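PDB 4MTN: transcription termination factor NusA from Planctomyces limnophilus, which probably takes part in both transcription termination and antitermination, binding the core RNA polymerase and nascent RNA. Local coordinates for residues 199-204 with 299-304; 209-214 with 246-251; 47-52 with 60-65. All coordinates share one frame; numbering follows the deposited sequence.

Contact 1 of 3, residues 199-204 with 299-304; sequences SLAREA and VRLASK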
ATOM      1  N   SER A 199      12.323   4.316  -6.994  1.00 47.06           N
ATOM      2  CA  SER A 199      11.981   3.411  -5.902  1.00 45.20           C
ATOM      3  C   SER A 199      11.875   4.141  -4.570  1.00 47.43           C
ATOM      4  O   SER A 199      12.570   5.130  -4.334  1.00 45.62           O
ATOM      5  CB  SER A 199      13.015   2.288  -5.801  1.00 45.37           C
ATOM      6  OG  SER A 199      12.677   1.369  -4.776  1.00 44.97           O
ATOM      7  N   LEU A 200      11.006   3.641  -3.696  1.00 51.61           N
ATOM      8  CA  LEU A 200      10.767   4.283  -2.411  1.00 49.31           C
ATOM      9  C   LEU A 200      10.563   3.258  -1.298  1.00 49.19           C
ATOM     10  O   LEU A 200       9.860   2.263  -1.477  1.00 58.09           O
ATOM     11  CB  LEU A 200       9.552   5.203  -2.498  1.00 53.51           C
ATOM     12  CG  LEU A 200       9.637   6.503  -1.703  1.00 58.39           C
ATOM     13  CD1 LEU A 200      10.516   7.484  -2.439  1.00 64.76           C
ATOM     14  CD2 LEU A 200       8.264   7.089  -1.484  1.00 63.65           C
ATOM     15  N   ALA A 201      11.186   3.512  -0.151  1.00 40.96           N
ATOM     16  CA  ALA A 201      11.044   2.652   1.018  1.00 38.43           C
ATOM     17  C   ALA A 201      10.818   3.505   2.260  1.00 39.48           C
ATOM     18  O   ALA A 201      11.651   4.343   2.601  1.00 49.36           O
ATOM     19  CB  ALA A 201      12.271   1.781   1.187  1.00 40.18           C
ATOM     20  N   ARG A 202       9.696   3.293   2.943  1.00 37.10           N
ATOM     21  CA  ARG A 202       9.315   4.182   4.033  1.00 38.24           C
ATOM     22  C   ARG A 202       8.956   3.486   5.344  1.00 42.53           C
ATOM     23  O   ARG A 202       8.255   2.474   5.359  1.00 45.73           O
ATOM     24  CB  ARG A 202       8.131   5.052   3.600  1.00 34.78           C
ATOM     25  CG  ARG A 202       7.693   6.046   4.662  1.00 34.54           C
ATOM     26  CD  ARG A 202       6.495   6.868   4.228  1.00 36.49           C
ATOM     27  NE  ARG A 202       6.295   8.008   5.117  1.00 36.21           N
ATOM     28  CZ  ARG A 202       5.198   8.758   5.143  1.00 40.19           C
ATOM     29  NH1 ARG A 202       4.187   8.488   4.327  1.00 42.31           N
ATOM     30  NH2 ARG A 202       5.112   9.774   5.991  1.00 38.66           N
ATOM     31  N   GLU A 203       9.461   4.041   6.443  1.00 44.41           N
ATOM     32  CA  GLU A 203       8.900   3.792   7.764  1.00 45.04           C
ATOM     33  C   GLU A 203       8.319   5.107   8.269  1.00 42.22           C
ATOM     34  O   GLU A 203       9.061   6.027   8.615  1.00 40.70           O
ATOM     35  CB  GLU A 203       9.954   3.249   8.726  1.00 54.29           C
ATOM     36  CG  GLU A 203      10.373   1.819   8.431  1.00 67.65           C
ATOM     37  CD  GLU A 203      11.209   1.215   9.541  1.00 79.46           C
ATOM     38  OE1 GLU A 203      11.302   1.835  10.623  1.00 82.00           O
ATOM     39  OE2 GLU A 203      11.772   0.122   9.331  1.00 83.51           O
ATOM     40  N   ALA A 204       6.992   5.181   8.314  1.00 39.51           N
ATOM     41  CA  ALA A 204       6.284   6.444   8.510  1.00 40.27           C
ATOM     42  C   ALA A 204       6.644   7.146   9.815  1.00 47.08           C
ATOM     43  O   ALA A 204       6.567   6.561  10.895  1.00 48.15           O
ATOM     44  CB  ALA A 204       4.783   6.211   8.446  1.00 40.98           C
ATOM     45  N   VAL A 299      19.064  -1.642   6.899  1.00 53.03           N
ATOM     46  CA  VAL A 299      18.984  -2.779   5.982  1.00 57.33           C
ATOM     47  C   VAL A 299      17.544  -3.051   5.556  1.00 56.08           C
ATOM     48  O   VAL A 299      17.273  -3.336   4.387  1.00 55.64           O
ATOM     49  CB  VAL A 299      19.570  -4.057   6.619  1.00 62.87           C
ATOM     50  CG1 VAL A 299      19.340  -5.261   5.720  1.00 63.99           C
ATOM     51  CG2 VAL A 299      21.048  -3.881   6.895  1.00 72.22           C
ATOM     52  N   ARG A 300      16.628  -2.950   6.515  1.00 52.49           N
ATOM     53  CA  ARG A 300      15.206  -3.166   6.276  1.00 55.05           C
ATOM     54  C   ARG A 300      14.685  -2.261   5.163  1.00 54.45           C
ATOM     55  O   ARG A 300      13.985  -2.715   4.258  1.00 56.13           O
ATOM     56  CB  ARG A 300      14.415  -2.923   7.564  1.00 61.26           C
ATOM     57  CG  ARG A 300      12.995  -3.458   7.557  1.00 68.46           C
ATOM     58  CD  ARG A 300      12.271  -3.031   8.821  1.00 77.13           C
ATOM     59  NE  ARG A 300      13.145  -3.106   9.988  1.00 86.42           N
ATOM     60  CZ  ARG A 300      12.921  -2.470  11.133  1.00 94.43           C
ATOM     61  NH1 ARG A 300      11.847  -1.704  11.269  1.00 97.24           N
ATOM     62  NH2 ARG A 300      13.772  -2.595  12.142  1.00 98.46           N
ATOM     63  N   LEU A 301      15.037  -0.981   5.235  1.00 52.67           N
ATOM     64  CA  LEU A 301      14.642  -0.019   4.214  1.00 52.56           C
ATOM     65  C   LEU A 301      15.395  -0.261   2.909  1.00 43.38           C
ATOM     66  O   LEU A 301      14.838  -0.108   1.823  1.00 48.89           O
ATOM     67  CB  LEU A 301      14.881   1.412   4.701  1.00 52.09           C
ATOM     68  CG  LEU A 301      13.952   1.909   5.809  1.00 50.77           C
ATOM     69  CD1 LEU A 301      14.347   3.306   6.258  1.00 43.91           C
ATOM     70  CD2 LEU A 301      12.504   1.883   5.340  1.00 49.94           C
ATOM     71  N   ALA A 302      16.662  -0.642   3.025  1.00 44.06           N
ATOM     72  CA  ALA A 302      17.488  -0.924   1.857  1.00 44.31           C
ATOM     73  C   ALA A 302      16.958  -2.134   1.096  1.00 58.87           C
ATOM     74  O   ALA A 302      17.113  -2.231  -0.121  1.00 61.50           O
ATOM     75  CB  ALA A 302      18.931  -1.147   2.269  1.00 45.32           C
ATOM     76  N   SER A 303      16.330  -3.052   1.823  1.00 56.39           N
ATOM     77  CA  SER A 303      15.744  -4.243   1.218  1.00 52.94           C
ATOM     78  C   SER A 303      14.507  -3.890   0.398  1.00 49.16           C
ATOM     79  O   SER A 303      14.356  -4.350  -0.734  1.00 50.13           O
ATOM     80  CB  SER A 303      15.391  -5.271   2.293  1.00 53.82           C
ATOM     81  OG  SER A 303      16.552  -5.721   2.967  1.00 58.23           O
ATOM     82  N   LYS A 304      13.627  -3.076   0.975  1.00 47.99           N
ATOM     83  CA  LYS A 304      12.437  -2.605   0.272  1.00 51.76           C
ATOM     84  C   LYS A 304      12.807  -1.822  -0.982  1.00 54.28           C
ATOM     85  O   LYS A 304      12.192  -1.988  -2.035  1.00 57.52           O
ATOM     86  CB  LYS A 304      11.576  -1.725   1.181  1.00 55.49           C
ATOM     87  CG  LYS A 304      10.719  -2.464   2.189  1.00 61.45           C
ATOM     88  CD  LYS A 304       9.506  -1.620   2.563  1.00 66.21           C
ATOM     89  CE  LYS A 304       8.852  -2.100   3.847  1.00 72.10           C
ATOM     90  NZ  LYS A 304       9.666  -1.747   5.043  1.00 77.87           N
TER

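Contact 2 of 3, residues 209-214 with 246-251; sequences KVAVSC and EVVRWN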
ATOM      1  N   LYS A 209      13.910   6.088   2.386  1.00 41.96           N
ATOM      2  CA  LYS A 209      14.970   6.039   1.382  1.00 40.69           C
ATOM      3  C   LYS A 209      14.403   6.265  -0.017  1.00 45.35           C
ATOM      4  O   LYS A 209      13.466   5.584  -0.434  1.00 48.36           O
ATOM      5  CB  LYS A 209      15.713   4.702   1.438  1.00 37.04           C
ATOM      6  CG  LYS A 209      16.653   4.550   2.626  1.00 33.85           C
ATOM      7  CD  LYS A 209      17.382   3.212   2.579  1.00 38.10           C
ATOM      8  CE  LYS A 209      18.349   3.058   3.744  1.00 39.14           C
ATOM      9  NZ  LYS A 209      19.419   4.095   3.725  1.00 40.67           N
ATOM     10  N   VAL A 210      14.980   7.222  -0.740  1.00 42.82           N
ATOM     11  CA  VAL A 210      14.504   7.583  -2.072  1.00 38.01           C
ATOM     12  C   VAL A 210      15.565   7.350  -3.142  1.00 38.22           C
ATOM     13  O   VAL A 210      16.655   7.918  -3.081  1.00 43.64           O
ATOM     14  CB  VAL A 210      14.070   9.061  -2.137  1.00 39.24           C
ATOM     15  CG1 VAL A 210      13.412   9.363  -3.478  1.00 37.49           C
ATOM     16  CG2 VAL A 210      13.140   9.398  -0.983  1.00 39.27           C
ATOM     17  N   ALA A 211      15.239   6.517  -4.126  1.00 39.68           N
ATOM     18  CA  ALA A 211      16.144   6.265  -5.242  1.00 39.70           C
ATOM     19  C   ALA A 211      15.673   7.011  -6.487  1.00 40.58           C
ATOM     20  O   ALA A 211      14.564   6.789  -6.971  1.00 37.89           O
ATOM     21  CB  ALA A 211      16.247   4.776  -5.519  1.00 39.52           C
ATOM     22  N   VAL A 212      16.525   7.892  -7.004  1.00 40.89           N
ATOM     23  CA  VAL A 212      16.166   8.737  -8.139  1.00 38.89           C
ATOM     24  C   VAL A 212      17.107   8.539  -9.327  1.00 43.16           C
ATOM     25  O   VAL A 212      18.217   8.030  -9.177  1.00 45.42           O
ATOM     26  CB  VAL A 212      16.169  10.228  -7.748  1.00 38.85           C
ATOM     27  CG1 VAL A 212      15.130  10.497  -6.670  1.00 34.78           C
ATOM     28  CG2 VAL A 212      17.553  10.653  -7.278  1.00 37.13           C
ATOM     29  N   SER A 213      16.652   8.944 -10.509  1.00 45.94           N
ATOM     30  CA  SER A 213      17.453   8.826 -11.722  1.00 46.21           C
ATOM     31  C   SER A 213      17.108   9.921 -12.725  1.00 44.98           C
ATOM     32  O   SER A 213      16.073  10.579 -12.610  1.00 40.43           O
ATOM     33  CB  SER A 213      17.256   7.452 -12.365  1.00 47.29           C
ATOM     34  OG  SER A 213      15.989   7.363 -12.991  1.00 49.18           O
ATOM     35  N   CYS A 214      17.986  10.116 -13.704  1.00 43.55           N
ATOM     36  CA  CYS A 214      17.762  11.103 -14.753  1.00 44.25           C
ATOM     37  C   CYS A 214      18.095  10.529 -16.125  1.00 53.30           C
ATOM     38  O   CYS A 214      19.027   9.736 -16.264  1.00 53.31           O
ATOM     39  CB  CYS A 214      18.592  12.360 -14.495  1.00 44.15           C
ATOM     40  SG  CYS A 214      18.343  13.669 -15.715  1.00 61.04           S
ATOM     41  N   GLU A 246      16.358  10.166   2.982  1.00 42.42           N
ATOM     42  CA  GLU A 246      17.623   9.924   2.295  1.00 53.02           C
ATOM     43  C   GLU A 246      17.401   9.749   0.799  1.00 49.44           C
ATOM     44  O   GLU A 246      16.699   8.834   0.372  1.00 41.81           O
ATOM     45  CB  GLU A 246      18.320   8.686   2.860  1.00 57.16           C
ATOM     46  CG  GLU A 246      18.477   8.676   4.369  1.00 66.30           C
ATOM     47  CD  GLU A 246      19.025   7.357   4.880  1.00 75.79           C
ATOM     48  OE1 GLU A 246      19.420   6.514   4.047  1.00 78.33           O
ATOM     49  OE2 GLU A 246      19.057   7.162   6.113  1.00 79.81           O
ATOM     50  N   VAL A 247      18.001  10.626   0.001  1.00 49.65           N
ATOM     51  CA  VAL A 247      17.907  10.515  -1.448  1.00 46.47           C
ATOM     52  C   VAL A 247      19.187   9.919  -2.018  1.00 45.83           C
ATOM     53  O   VAL A 247      20.269  10.483  -1.854  1.00 43.44           O
ATOM     54  CB  VAL A 247      17.642  11.878  -2.110  1.00 41.27           C
ATOM     55  CG1 VAL A 247      17.554  11.722  -3.619  1.00 41.10           C
ATOM     56  CG2 VAL A 247      16.368  12.493  -1.560  1.00 40.54           C
ATOM     57  N   VAL A 248      19.062   8.773  -2.678  1.00 45.44           N
ATOM     58  CA  VAL A 248      20.215   8.121  -3.286  1.00 46.26           C
ATOM     59  C   VAL A 248      20.025   7.946  -4.788  1.00 47.40           C
ATOM     60  O   VAL A 248      18.969   8.271  -5.334  1.00 42.99           O
ATOM     61  CB  VAL A 248      20.485   6.750  -2.644  1.00 47.02           C
ATOM     62  CG1 VAL A 248      20.850   6.916  -1.176  1.00 48.30           C
ATOM     63  CG2 VAL A 248      19.273   5.846  -2.797  1.00 43.63           C
ATOM     64  N   ARG A 249      21.049   7.420  -5.451  1.00 48.26           N
ATOM     65  CA  ARG A 249      21.021   7.278  -6.901  1.00 54.89           C
ATOM     66  C   ARG A 249      20.534   5.895  -7.313  1.00 54.25           C
ATOM     67  O   ARG A 249      21.029   4.880  -6.822  1.00 45.98           O
ATOM     68  CB  ARG A 249      22.409   7.545  -7.491  1.00 60.35           C
ATOM     69  CG  ARG A 249      22.432   7.639  -9.009  1.00 68.54           C
ATOM     70  CD  ARG A 249      23.856   7.610  -9.545  1.00 75.51           C
ATOM     71  NE  ARG A 249      24.646   8.751  -9.090  1.00 79.45           N
ATOM     72  CZ  ARG A 249      24.964   9.793  -9.852  1.00 80.02           C
ATOM     73  NH1 ARG A 249      24.564   9.840 -11.116  1.00 78.96           N
ATOM     74  NH2 ARG A 249      25.688  10.786  -9.352  1.00 78.91           N
ATOM     75  N   TRP A 250      19.559   5.862  -8.215  1.00 53.49           N
ATOM     76  CA  TRP A 250      19.055   4.601  -8.743  1.00 50.01           C
ATOM     77  C   TRP A 250      19.986   4.047  -9.816  1.00 49.65           C
ATOM     78  O   TRP A 250      20.567   4.798 -10.598  1.00 55.18           O
ATOM     79  CB  TRP A 250      17.647   4.774  -9.317  1.00 52.76           C
ATOM     80  CG  TRP A 250      17.183   3.588 -10.111  1.00 57.73           C
ATOM     81  CD1 TRP A 250      17.280   3.416 -11.462  1.00 59.83           C
ATOM     82  CD2 TRP A 250      16.561   2.401  -9.601  1.00 59.16           C
ATOM     83  NE1 TRP A 250      16.754   2.200 -11.825  1.00 60.97           N
ATOM     84  CE2 TRP A 250      16.306   1.558 -10.700  1.00 62.18           C
ATOM     85  CE3 TRP A 250      16.193   1.972  -8.322  1.00 59.64           C
ATOM     86  CZ2 TRP A 250      15.699   0.311 -10.560  1.00 62.91           C
ATOM     87  CZ3 TRP A 250      15.590   0.735  -8.184  1.00 59.83           C
ATOM     88  CH2 TRP A 250      15.351  -0.081  -9.297  1.00 61.29           C
ATOM     89  N   ASN A 251      20.126   2.726  -9.840  1.00 52.55           N
ATOM     90  CA  ASN A 251      20.897   2.052 -10.874  1.00 57.33           C
ATOM     91  C   ASN A 251      20.304   0.681 -11.178  1.00 59.04           C
ATOM     92  O   ASN A 251      19.755   0.024 -10.293  1.00 59.99           O
ATOM     93  CB  ASN A 251      22.363   1.922 -10.455  1.00 61.50           C
ATOM     94  CG  ASN A 251      23.279   1.611 -11.624  1.00 67.83           C
ATOM     95  OD1 ASN A 251      23.041   0.673 -12.385  1.00 71.20           O
ATOM     96  ND2 ASN A 251      24.333   2.404 -11.776  1.00 69.06           N
TER

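Contact 3 of 3, residues 47-52 with 60-65; sequences VIEVHI and MVKTNG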
ATOM      1  N   VAL A  47     -38.012  -4.627 -20.867  1.00 98.17           N
ATOM      2  CA  VAL A  47     -36.887  -3.724 -20.647  1.00 88.31           C
ATOM      3  C   VAL A  47     -37.400  -2.307 -20.420  1.00 80.32           C
ATOM      4  O   VAL A  47     -38.142  -1.770 -21.241  1.00 80.41           O
ATOM      5  CB  VAL A  47     -35.907  -3.732 -21.837  1.00 89.10           C
ATOM      6  CG1 VAL A  47     -34.772  -2.745 -21.599  1.00 87.13           C
ATOM      7  CG2 VAL A  47     -35.364  -5.134 -22.071  1.00 91.93           C
ATOM      8  N   ILE A  48     -37.005  -1.704 -19.304  1.00 74.04           N
ATOM      9  CA  ILE A  48     -37.504  -0.382 -18.945  1.00 69.82           C
ATOM     10  C   ILE A  48     -36.381   0.645 -18.846  1.00 70.28           C
ATOM     11  O   ILE A  48     -35.329   0.384 -18.262  1.00 69.54           O
ATOM     12  CB  ILE A  48     -38.269  -0.416 -17.606  1.00 66.08           C
ATOM     13  CG1 ILE A  48     -39.228  -1.609 -17.568  1.00 66.97           C
ATOM     14  CG2 ILE A  48     -39.026   0.886 -17.386  1.00 62.67           C
ATOM     15  CD1 ILE A  48     -40.006  -1.723 -16.277  1.00 65.97           C
ATOM     16  N   GLU A  49     -36.614   1.816 -19.430  1.00 72.86           N
ATOM     17  CA  GLU A  49     -35.672   2.924 -19.340  1.00 75.80           C
ATOM     18  C   GLU A  49     -36.424   4.220 -19.062  1.00 72.49           C
ATOM     19  O   GLU A  49     -37.542   4.415 -19.539  1.00 69.23           O
ATOM     20  CB  GLU A  49     -34.848   3.043 -20.624  1.00 82.59           C
ATOM     21  CG  GLU A  49     -35.677   3.182 -21.890  1.00 90.14           C
ATOM     22  CD  GLU A  49     -34.825   3.218 -23.143  1.00 99.15           C
ATOM     23  OE1 GLU A  49     -33.593   3.043 -23.030  1.00102.47           O
ATOM     24  OE2 GLU A  49     -35.386   3.423 -24.239  1.00102.76           O
ATOM     25  N   VAL A  50     -35.809   5.101 -18.281  1.00 73.47           N
ATOM     26  CA  VAL A  50     -36.456   6.346 -17.889  1.00 73.80           C
ATOM     27  C   VAL A  50     -35.519   7.540 -18.060  1.00 78.23           C
ATOM     28  O   VAL A  50     -34.335   7.472 -17.722  1.00 79.18           O
ATOM     29  CB  VAL A  50     -36.956   6.277 -16.426  1.00 69.64           C
ATOM     30  CG1 VAL A  50     -35.824   5.884 -15.493  1.00 68.96           C
ATOM     31  CG2 VAL A  50     -37.585   7.598 -15.999  1.00 69.23           C
ATOM     32  N   HIS A  51     -36.052   8.627 -18.609  1.00 79.25           N
ATOM     33  CA  HIS A  51     -35.290   9.857 -18.765  1.00 79.80           C
ATOM     34  C   HIS A  51     -36.133  11.072 -18.402  1.00 75.06           C
ATOM     35  O   HIS A  51     -37.291  11.178 -18.799  1.00 74.41           O
ATOM     36  CB  HIS A  51     -34.769   9.997 -20.195  1.00 86.11           C
ATOM     37  CG  HIS A  51     -34.204  11.349 -20.500  1.00 92.50           C
ATOM     38  ND1 HIS A  51     -33.083  11.847 -19.871  1.00 93.85           N
ATOM     39  CD2 HIS A  51     -34.610  12.312 -21.362  1.00 98.32           C
ATOM     40  CE1 HIS A  51     -32.820  13.056 -20.335  1.00 97.56           C
ATOM     41  NE2 HIS A  51     -33.731  13.361 -21.241  1.00100.54           N
ATOM     42  N   ILE A  52     -35.545  11.986 -17.640  1.00 73.21           N
ATOM     43  CA  ILE A  52     -36.217  13.231 -17.297  1.00 73.16           C
ATOM     44  C   ILE A  52     -35.539  14.399 -17.995  1.00 76.45           C
ATOM     45  O   ILE A  52     -34.344  14.624 -17.817  1.00 78.04           O
ATOM     46  CB  ILE A  52     -36.220  13.478 -15.780  1.00 72.61           C
ATOM     47  CG1 ILE A  52     -36.927  12.331 -15.055  1.00 68.20           C
ATOM     48  CG2 ILE A  52     -36.888  14.807 -15.460  1.00 74.75           C
ATOM     49  CD1 ILE A  52     -36.892  12.453 -13.550  1.00 67.25           C
HETATM   50  N   MSE A  60     -39.660  10.705 -19.176  1.00 96.95           N
HETATM   51  CA  MSE A  60     -39.827   9.871 -20.361  1.00 97.49           C
HETATM   52  C   MSE A  60     -39.618   8.408 -19.990  1.00 93.19           C
HETATM   53  O   MSE A  60     -38.497   7.992 -19.700  1.00 90.54           O
HETATM   54  CB  MSE A  60     -38.841  10.291 -21.455  1.00 99.30           C
HETATM   55  CG  MSE A  60     -39.089   9.664 -22.816  1.00101.19           C
HETATM   56 SE   MSE A  60     -40.430  10.630 -23.847  1.00222.13          SE
HETATM   57  CE  MSE A  60     -40.143   9.790 -25.584  1.00158.11           C
ATOM     58  N   VAL A  61     -40.693   7.627 -20.004  1.00 92.17           N
ATOM     59  CA  VAL A  61     -40.619   6.231 -19.585  1.00 92.39           C
ATOM     60  C   VAL A  61     -40.950   5.278 -20.729  1.00 93.41           C
ATOM     61  O   VAL A  61     -42.060   5.292 -21.261  1.00 94.85           O
ATOM     62  CB  VAL A  61     -41.570   5.949 -18.407  1.00 91.91           C
ATOM     63  CG1 VAL A  61     -41.416   4.511 -17.935  1.00 91.54           C
ATOM     64  CG2 VAL A  61     -41.304   6.918 -17.266  1.00 90.58           C
ATOM     65  N   LYS A  62     -39.980   4.446 -21.097  1.00 94.28           N
ATOM     66  CA  LYS A  62     -40.160   3.498 -22.191  1.00 99.70           C
ATOM     67  C   LYS A  62     -40.093   2.048 -21.721  1.00 98.21           C
ATOM     68  O   LYS A  62     -39.255   1.688 -20.895  1.00 95.79           O
ATOM     69  CB  LYS A  62     -39.108   3.728 -23.280  1.00105.35           C
ATOM     70  CG  LYS A  62     -39.258   5.034 -24.039  1.00108.53           C
ATOM     71  CD  LYS A  62     -38.398   5.031 -25.294  1.00114.15           C
ATOM     72  CE  LYS A  62     -38.431   6.377 -25.999  1.00117.86           C
ATOM     73  NZ  LYS A  62     -37.759   7.438 -25.199  1.00116.28           N
ATOM     74  N   THR A  63     -40.984   1.223 -22.259  1.00100.53           N
ATOM     75  CA  THR A  63     -40.954  -0.214 -22.012  1.00101.85           C
ATOM     76  C   THR A  63     -40.714  -0.954 -23.323  1.00107.88           C
ATOM     77  O   THR A  63     -41.548  -0.911 -24.228  1.00112.67           O
ATOM     78  CB  THR A  63     -42.261  -0.714 -21.368  1.00 98.88           C
ATOM     79  OG1 THR A  63     -43.378  -0.326 -22.178  1.00 97.98           O
ATOM     80  CG2 THR A  63     -42.424  -0.128 -19.973  1.00 95.70           C
ATOM     81  N   ASN A  64     -39.565  -1.623 -23.413  1.00110.17           N
ATOM     82  CA  ASN A  64     -39.129  -2.294 -24.637  1.00113.91           C
ATOM     83  C   ASN A  64     -39.065  -1.336 -25.824  1.00115.82           C
ATOM     84  O   ASN A  64     -39.376  -1.710 -26.955  1.00121.06           O
ATOM     85  CB  ASN A  64     -40.045  -3.476 -24.966  1.00119.37           C
ATOM     86  CG  ASN A  64     -39.917  -4.609 -23.967  1.00123.09           C
ATOM     87  OD1 ASN A  64     -38.863  -4.804 -23.363  1.00123.00           O
ATOM     88  ND2 ASN A  64     -40.994  -5.366 -23.792  1.00126.63           N
ATOM     89  N   GLY A  65     -38.662  -0.097 -25.555  1.00110.24           N
ATOM     90  CA  GLY A  65     -38.537   0.912 -26.589  1.00108.87           C
ATOM     91  C   GLY A  65     -39.844   1.615 -26.900  1.00106.51           C
ATOM     92  O   GLY A  65     -39.886   2.531 -27.722  1.00106.56           O
TER

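Contact 1 of 3, residues 199-204 with 299-304
A201 and E203 present their side chains to helix 297-306 across a junction of the tandem type II KH module; the strand belongs to the first KH unit, and the helix is probably part of the second. Strand and helix run roughly antiparallel, the axes of their short segments 147° apart and 7.3 Å from each other at the closest point. The inner shell is small. CB of A201 meets the helix backbone, 3.2 Å from O of L301, and also lies 3.6 Å from CB of K304. L301 reaches past the alanine with one branch: its CD2 is 4.2 Å from CB of A201 and 3.8 Å from CG of E203, so the methylene part of the glutamate lies against a leucine methyl before the chain turns polar. Further along, E203 and R300 cross at about a right angle, the arginine bent at chi3 (-40°), and a salt bridge joins OE2 of E203 to NH1 of R300 at 2.7 Å. The carboxylate and guanidinium planes are only 24° apart. K304 also brings a positive charge near this carboxylate, though not into contact, which would be expected to stabilise its ionised form. Outward from there, Q297 gives a weak hydrogen bond to OE1 of E203. On the strand's other side R202 is extended away from the helix, its guanidinium held by E243 and the carbonyls of R173 and H175. At the start of the segment, OG of S199 is hydrogen-bonded to O of L305, one residue beyond K304.

Contact 2 of 3, residues 209-214 with 246-251
The indole of W250, just past the parallel strand pair of the type II KH sheet, meets its partner strand at an edge, where A211 sets its CB near the ring plane, 4.0 Å from CE3 of W250; CB of S213 approaches obliquely on the CD1 side. CG of W250 is anti to the backbone N (chi1 169°), and the ring, contacted by R198, S199 and L257 as well, is tethered through NE1 to D252. The other flat group is the carboxylate of E246. Its OE1 takes NZ of K209 on the syn lone pair at 2.4 Å, a salt bridge between two side chains lying side by side and pointing the same way, while OE2 pairs with R207. K209 and E246 belong to strands 207-214 and 244-249, which are joined through two helices in the beta-alpha-alpha-beta core of the fold. Four backbone bonds alternate between the strands: V210 N to E246 O, V248 N to V210 O at 2.6 Å, V212 N to V248 O at 3.0 Å, and W250 N to V212 O. The first two run nearly along the C=O axis. In the last, the donor stands 28° out of the carbonyl plane; W250 already lies in the loop that follows strand 244-249. K209, A211 and V248 share a face covered by L305 of helix 297-306. V210 and V247 are neighbours on the reverse side; V212, which packs on P221 and C225 of helix 221-226, crosses V247 at about a right angle. There CG2 of V212 touches CG1 of V247 at 3.8 Å.

Contact 3 of 3, residues 47-52 with 60-65
A beta hairpin in the NusA N-terminal domain joins strand 48-52 to strand 59-63, and its pairing shows how an antiparallel register can be carried past a strand end by a side chain. Within the hairpin, E49 with K62 and H51 with M60 are hydrogen-bonded pairs, whereas I48 with T63 and V50 with V61 are non-hydrogen-bonded ones. K62 N to O of E49 is 2.9 Å and almost straight at 174°; the return bond, E49 N to O of K62, is 3.0 Å. At the open end the backbone of N64 adopts a left-handed conformation, yet its N still donates to O of V47 at 2.6 Å. The matching bond comes from the side chain: OD1 of N64 accepts from N of V47, with the donor 39° above the amide carbonyl plane. Asparagine thus grips both polar backbone atoms of V47. On the face of E49, H51, M60 and K62, E49 and K62 cross obliquely, OE2 of E49 resting 3.6 Å from CD of K62 while the charged ends stay apart; an electrostatic attraction is nevertheless likely. M60, deposited as selenomethionine, meets the backbone of H51 through its CB, and its chain then bends away at chi2. I48, V50, V61 and T63 share the opposite face, mostly apolar. V50 and V61 lie side by side, CG2 to CG2 at 4.0 Å, and I48 brings CG2 towards CG1 of V61. This face turns to helix 23-42, whose L35 packs on I48 and V50 and whose E31 accepts from N of I52, while strand 66-67 pairs antiparallel with the other edge of strand 59-63.

In the fold
Contacts 1 and 2 form one continuous unit, their centres 12 Å apart, because strands 195-203 and 207-214 are neighbours in the same KH sheet. O of A201 lies 2.9 Å from N of K209, and O of S199 lies 3.0 Å from N of A211, both probable hydrogen bonds. Side chains bridge them too: CB of L301 packs against CD of K209, so helix 297-306 spans both contacts. Contact 3 is a separate matter. It closes earlier in the chain, in the N-terminal domain, with nearest atoms about 44 Å from contact 1 and about 49 Å from contact 2, an example of domains set far apart along an elongated chain.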